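Long-range contact in glutathione S-transferase (Vibrio parahaemolyticus, PDB 7MIQ), which probably conjugates the thiol of glutathione to electrophilic compounds, as expected of a dimeric glutathione transferase of the Gtt2 class: residues Val15-Val26 against Leu73-Phe84. Sequence-based numbering, arbitrary orientation. Where two conformers were deposited one is given.
Sequences VSIFLKEIGGEV and LDEAFENDLALF
Leu-19 and Leu-73 bring their CA atoms to 7.3 Å where the C-terminal turns of two helices lie side by side, and the backbones close to 5.8 Å between the CA atoms of Gly-24 and Phe-77, with no hydrogen bond across. Ile-22 fills the middle. Its CG1 sits between the backbone N and carbonyl carbon (chi1 66°), which sends CD1 to the Leu-73 carbonyl while CG2 rests 3.6 Å from Asn-79 ND2. That amide is firmly fixed: ND2 donates almost straight to both Asp-74 OD1 (179°) and Phe-77 O, and OD1 accepts from Leu-81 N in an Asx turn. Beyond the Schellman motif at Gly-23, the chain passes over the Phe-77 ring, where Gly-24 CA makes a CH-pi contact 3.7 Å from the ring centroid. Val-26 CG2 meets the edge of this ring, and Leu-19 CD1 touches both its CE2 and Leu-73 CD1. On the other flank, Leu-83 CD1 lies over one face of Phe-18, 3.5 Å from CE2, with Asp-74 CB at the ring edge; Phe-84 approaches obliquely, its plane turned 49°. The contact thus joins helices 10-22 and 66-76 of the thioredoxin-like domain and lays residues 77-84, the start of the linker to the next helix, back along helix 10-22. Strand 2-5 backs Val-15 and Val-26 through Leu-3, while helix 162-177 meets Phe-18 and Phe-84 through Val-162, tying the linker to the helical domain.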
loop_
_atom_site.group_PDB
_atom_site.type_symbol
_atom_site.label_atom_id
_atom_site.label_comp_id
_atom_site.label_asym_id
_atom_site.label_seq_id
_atom_site.Cartn_x
_atom_site.Cartn_y
_atom_site.Cartn_z
ATOM N N VAL A 15 -0.302 15.024 0.425
ATOM C CA VAL A 15 0.628 15.520 1.434
ATOM C C VAL A 15 0.210 16.897 1.931
ATOM O O VAL A 15 0.312 17.191 3.129
ATOM C CB VAL A 15 2.059 15.534 0.864
ATOM C CG1 VAL A 15 3.034 16.157 1.869
ATOM C CG2 VAL A 15 2.490 14.122 0.492
ATOM N N SER A 16 -0.259 17.762 1.023
ATOM C CA SER A 16 -0.625 19.125 1.404
ATOM C C SER A 16 -1.757 19.137 2.424
ATOM O O SER A 16 -1.717 19.900 3.396
ATOM C CB SER A 16 -1.028 19.935 0.168
ATOM O OG SER A 16 0.084 20.202 -0.665
ATOM N N ILE A 17 -2.783 18.311 2.212
ATOM C CA ILE A 17 -3.901 18.257 3.151
ATOM C C ILE A 17 -3.436 17.727 4.503
ATOM O O ILE A 17 -3.813 18.253 5.558
ATOM C CB ILE A 17 -5.036 17.399 2.566
ATOM C CG1 ILE A 17 -5.602 18.053 1.301
ATOM C CG2 ILE A 17 -6.135 17.173 3.597
ATOM C CD1 ILE A 17 -6.512 17.122 0.507
ATOM N N PHE A 18 -2.610 16.677 4.490
ATOM C CA PHE A 18 -2.080 16.115 5.729
ATOM C C PHE A 18 -1.280 17.155 6.505
ATOM O O PHE A 18 -1.438 17.295 7.724
ATOM C CB PHE A 18 -1.211 14.900 5.398
ATOM C CG PHE A 18 -0.836 14.064 6.591
ATOM C CD1 PHE A 18 0.217 14.431 7.413
ATOM C CD2 PHE A 18 -1.518 12.892 6.867
ATOM C CE1 PHE A 18 0.570 13.650 8.503
ATOM C CE2 PHE A 18 -1.172 12.105 7.954
ATOM C CZ PHE A 18 -0.129 12.486 8.775
ATOM N N LEU A 19 -0.422 17.900 5.810
ATOM C CA LEU A 19 0.382 18.920 6.472
ATOM C C LEU A 19 -0.501 19.994 7.099
ATOM O O LEU A 19 -0.238 20.449 8.218
ATOM C CB LEU A 19 1.360 19.529 5.469
ATOM C CG LEU A 19 2.595 20.240 6.015
ATOM C CD1 LEU A 19 3.342 19.344 6.988
ATOM C CD2 LEU A 19 3.494 20.645 4.862
ATOM N N LYS A 20 -1.568 20.396 6.401
ATOM C CA LYS A 20 -2.487 21.374 6.976
ATOM C C LYS A 20 -3.203 20.817 8.200
ATOM O O LYS A 20 -3.395 21.535 9.189
ATOM C CB LYS A 20 -3.503 21.833 5.929
ATOM C CG LYS A 20 -3.006 22.931 5.007
ATOM C CD LYS A 20 -4.081 23.324 4.002
ATOM C CE LYS A 20 -3.608 24.446 3.093
ATOM N NZ LYS A 20 -4.600 24.748 2.021
ATOM N N GLU A 21 -3.612 19.543 8.155
ATOM C CA GLU A 21 -4.314 18.948 9.291
ATOM C C GLU A 21 -3.461 18.999 10.554
ATOM O O GLU A 21 -3.946 19.364 11.630
ATOM C CB GLU A 21 -4.715 17.502 8.977
ATOM C CG GLU A 21 -5.945 17.345 8.082
ATOM C CD GLU A 21 -7.247 17.717 8.787
ATOM O OE1 GLU A 21 -7.260 17.810 10.035
ATOM O OE2 GLU A 21 -8.261 17.912 8.089
ATOM N N ILE A 22 -2.177 18.641 10.444
ATOM C CA ILE A 22 -1.325 18.563 11.628
ATOM C C ILE A 22 -0.691 19.899 11.984
ATOM O O ILE A 22 0.023 19.984 12.994
ATOM C CB ILE A 22 -0.231 17.490 11.453
ATOM C CG1 ILE A 22 0.743 17.881 10.337
ATOM C CG2 ILE A 22 -0.866 16.132 11.172
ATOM C CD1 ILE A 22 1.857 16.866 10.131
ATOM N N GLY A 23 -0.930 20.944 11.199
ATOM C CA GLY A 23 -0.415 22.256 11.535
ATOM C C GLY A 23 1.053 22.450 11.253
ATOM O O GLY A 23 1.693 23.287 11.896
ATOM N N GLY A 24 1.611 21.697 10.307
ATOM C CA GLY A 24 3.005 21.820 9.953
ATOM C C GLY A 24 3.207 22.737 8.761
ATOM O O GLY A 24 2.290 22.993 7.984
ATOM N N GLU A 25 4.432 23.235 8.627
ATOM C CA GLU A 25 4.796 24.122 7.528
ATOM C C GLU A 25 6.146 23.694 6.977
ATOM O O GLU A 25 7.111 23.558 7.735
ATOM C CB GLU A 25 4.849 25.582 7.986
ATOM C CG GLU A 25 5.201 26.566 6.882
ATOM C CD GLU A 25 5.320 27.989 7.388
ATOM O OE1 GLU A 25 5.202 28.196 8.615
ATOM O OE2 GLU A 25 5.532 28.901 6.561
ATOM N N VAL A 26 6.214 23.506 5.658
ATOM C CA VAL A 26 7.417 23.043 4.970
ATOM C C VAL A 26 7.606 23.876 3.709
ATOM O O VAL A 26 6.642 24.142 2.984
ATOM C CB VAL A 26 7.327 21.542 4.612
ATOM C CG1 VAL A 26 8.536 21.108 3.797
ATOM C CG2 VAL A 26 7.196 20.694 5.867
ATOM N N LEU A 73 6.272 13.297 8.372
ATOM C CA LEU A 73 5.774 14.592 8.826
ATOM C C LEU A 73 4.935 14.466 10.088
ATOM O O LEU A 73 4.918 15.388 10.911
ATOM C CB LEU A 73 4.952 15.256 7.723
ATOM C CG LEU A 73 5.702 15.641 6.448
ATOM C CD1 LEU A 73 4.713 16.073 5.362
ATOM C CD2 LEU A 73 6.717 16.733 6.731
ATOM N N ASP A 74 4.221 13.347 10.247
ATOM C CA ASP A 74 3.435 13.135 11.460
ATOM C C ASP A 74 4.324 13.163 12.698
ATOM O O ASP A 74 3.941 13.713 13.737
ATOM C CB ASP A 74 2.678 11.809 11.364
ATOM C CG ASP A 74 1.648 11.637 12.475
ATOM O OD1 ASP A 74 0.942 12.613 12.796
ATOM O OD2 ASP A 74 1.526 10.516 13.010
ATOM N N GLU A 75 5.522 12.589 12.604
ATOM C CA GLU A 75 6.451 12.629 13.724
ATOM C C GLU A 75 7.243 13.926 13.776
ATOM O O GLU A 75 7.715 14.309 14.852
ATOM C CB GLU A 75 7.409 11.439 13.658
ATOM C CG GLU A 75 6.713 10.096 13.753
ATOM C CD GLU A 75 7.685 8.939 13.840
ATOM O OE1 GLU A 75 8.632 9.016 14.651
ATOM O OE2 GLU A 75 7.509 7.958 13.091
ATOM N N ALA A 76 7.394 14.611 12.640
ATOM C CA ALA A 76 8.149 15.858 12.620
ATOM C C ALA A 76 7.378 16.997 13.276
ATOM O O ALA A 76 7.986 17.868 13.905
ATOM C CB ALA A 76 8.518 16.229 11.185
ATOM N N PHE A 77 6.053 17.009 13.149
ATOM C CA PHE A 77 5.213 18.058 13.726
ATOM C C PHE A 77 4.272 17.414 14.737
ATOM O O PHE A 77 3.224 16.877 14.362
ATOM C CB PHE A 77 4.447 18.806 12.637
ATOM C CG PHE A 77 5.339 19.453 11.624
ATOM C CD1 PHE A 77 5.968 20.654 11.907
ATOM C CD2 PHE A 77 5.569 18.851 10.400
ATOM C CE1 PHE A 77 6.806 21.249 10.984
ATOM C CE2 PHE A 77 6.403 19.442 9.468
ATOM C CZ PHE A 77 7.023 20.643 9.762
ATOM N N GLU A 78 4.648 17.475 16.014
ATOM C CA GLU A 78 3.836 16.896 17.076
ATOM C C GLU A 78 2.414 17.442 17.024
ATOM O O GLU A 78 2.202 18.651 16.889
ATOM C CB GLU A 78 4.466 17.186 18.439
ATOM C CG GLU A 78 3.683 16.625 19.614
ATOM C CD GLU A 78 4.416 16.782 20.932
ATOM O OE1 GLU A 78 5.405 17.546 20.978
ATOM O OE2 GLU A 78 4.007 16.136 21.920
ATOM N N ASN A 79 1.441 16.539 17.119
ATOM C CA ASN A 79 0.034 16.889 17.001
ATOM C C ASN A 79 -0.778 15.813 17.703
ATOM O O ASN A 79 -0.279 14.719 17.977
ATOM C CB ASN A 79 -0.389 17.012 15.534
ATOM C CG ASN A 79 -0.396 15.671 14.824
ATOM O OD1 ASN A 79 -1.411 14.975 14.803
ATOM N ND2 ASN A 79 0.742 15.293 14.254
ATOM N N ASP A 80 -2.044 16.127 17.984
ATOM C CA ASP A 80 -2.919 15.194 18.687
ATOM C C ASP A 80 -4.042 14.662 17.800
ATOM O O ASP A 80 -5.060 14.186 18.314
ATOM C CB ASP A 80 -3.495 15.844 19.947
ATOM C CG ASP A 80 -4.549 16.887 19.639
ATOM O OD1 ASP A 80 -4.435 17.565 18.596
ATOM O OD2 ASP A 80 -5.495 17.025 20.445
ATOM N N LEU A 81 -3.876 14.727 16.476
ATOM C CA LEU A 81 -4.908 14.214 15.530
ATOM C C LEU A 81 -4.868 12.686 15.450
ATOM O O LEU A 81 -5.815 12.134 14.878
ATOM C CB LEU A 81 -4.636 14.831 14.154
ATOM C CG LEU A 81 -5.217 16.211 13.826
ATOM C CD1 LEU A 81 -6.733 16.202 13.714
ATOM C CD2 LEU A 81 -4.744 17.291 14.782
ATOM N N ALA A 82 -3.763 12.042 15.826
ATOM C CA ALA A 82 -3.571 10.598 15.633
ATOM C C ALA A 82 -4.039 10.131 14.245
ATOM O O ALA A 82 -4.842 9.208 14.111
ATOM C CB ALA A 82 -4.277 9.812 16.736
ATOM N N LEU A 83 -3.549 10.801 13.194
ATOM C CA LEU A 83 -4.048 10.504 11.849
ATOM C C LEU A 83 -3.724 9.082 11.397
ATOM O O LEU A 83 -4.404 8.556 10.508
ATOM C CB LEU A 83 -3.499 11.516 10.837
ATOM C CG LEU A 83 -4.051 12.943 10.967
ATOM C CD1 LEU A 83 -3.561 13.843 9.843
ATOM C CD2 LEU A 83 -5.581 12.946 11.028
ATOM N N PHE A 84 -2.707 8.447 11.974
ATOM C CA PHE A 84 -2.423 7.051 11.671
ATOM C C PHE A 84 -3.024 6.094 12.693
ATOM O O PHE A 84 -2.819 4.882 12.582
ATOM C CB PHE A 84 -0.911 6.823 11.556
ATOM C CG PHE A 84 -0.327 7.285 10.247
ATOM C CD1 PHE A 84 -0.453 6.509 9.105
ATOM C CD2 PHE A 84 0.344 8.497 10.156
ATOM C CE1 PHE A 84 0.079 6.930 7.897
ATOM C CE2 PHE A 84 0.880 8.924 8.949
ATOM C CZ PHE A 84 0.746 8.141 7.818
#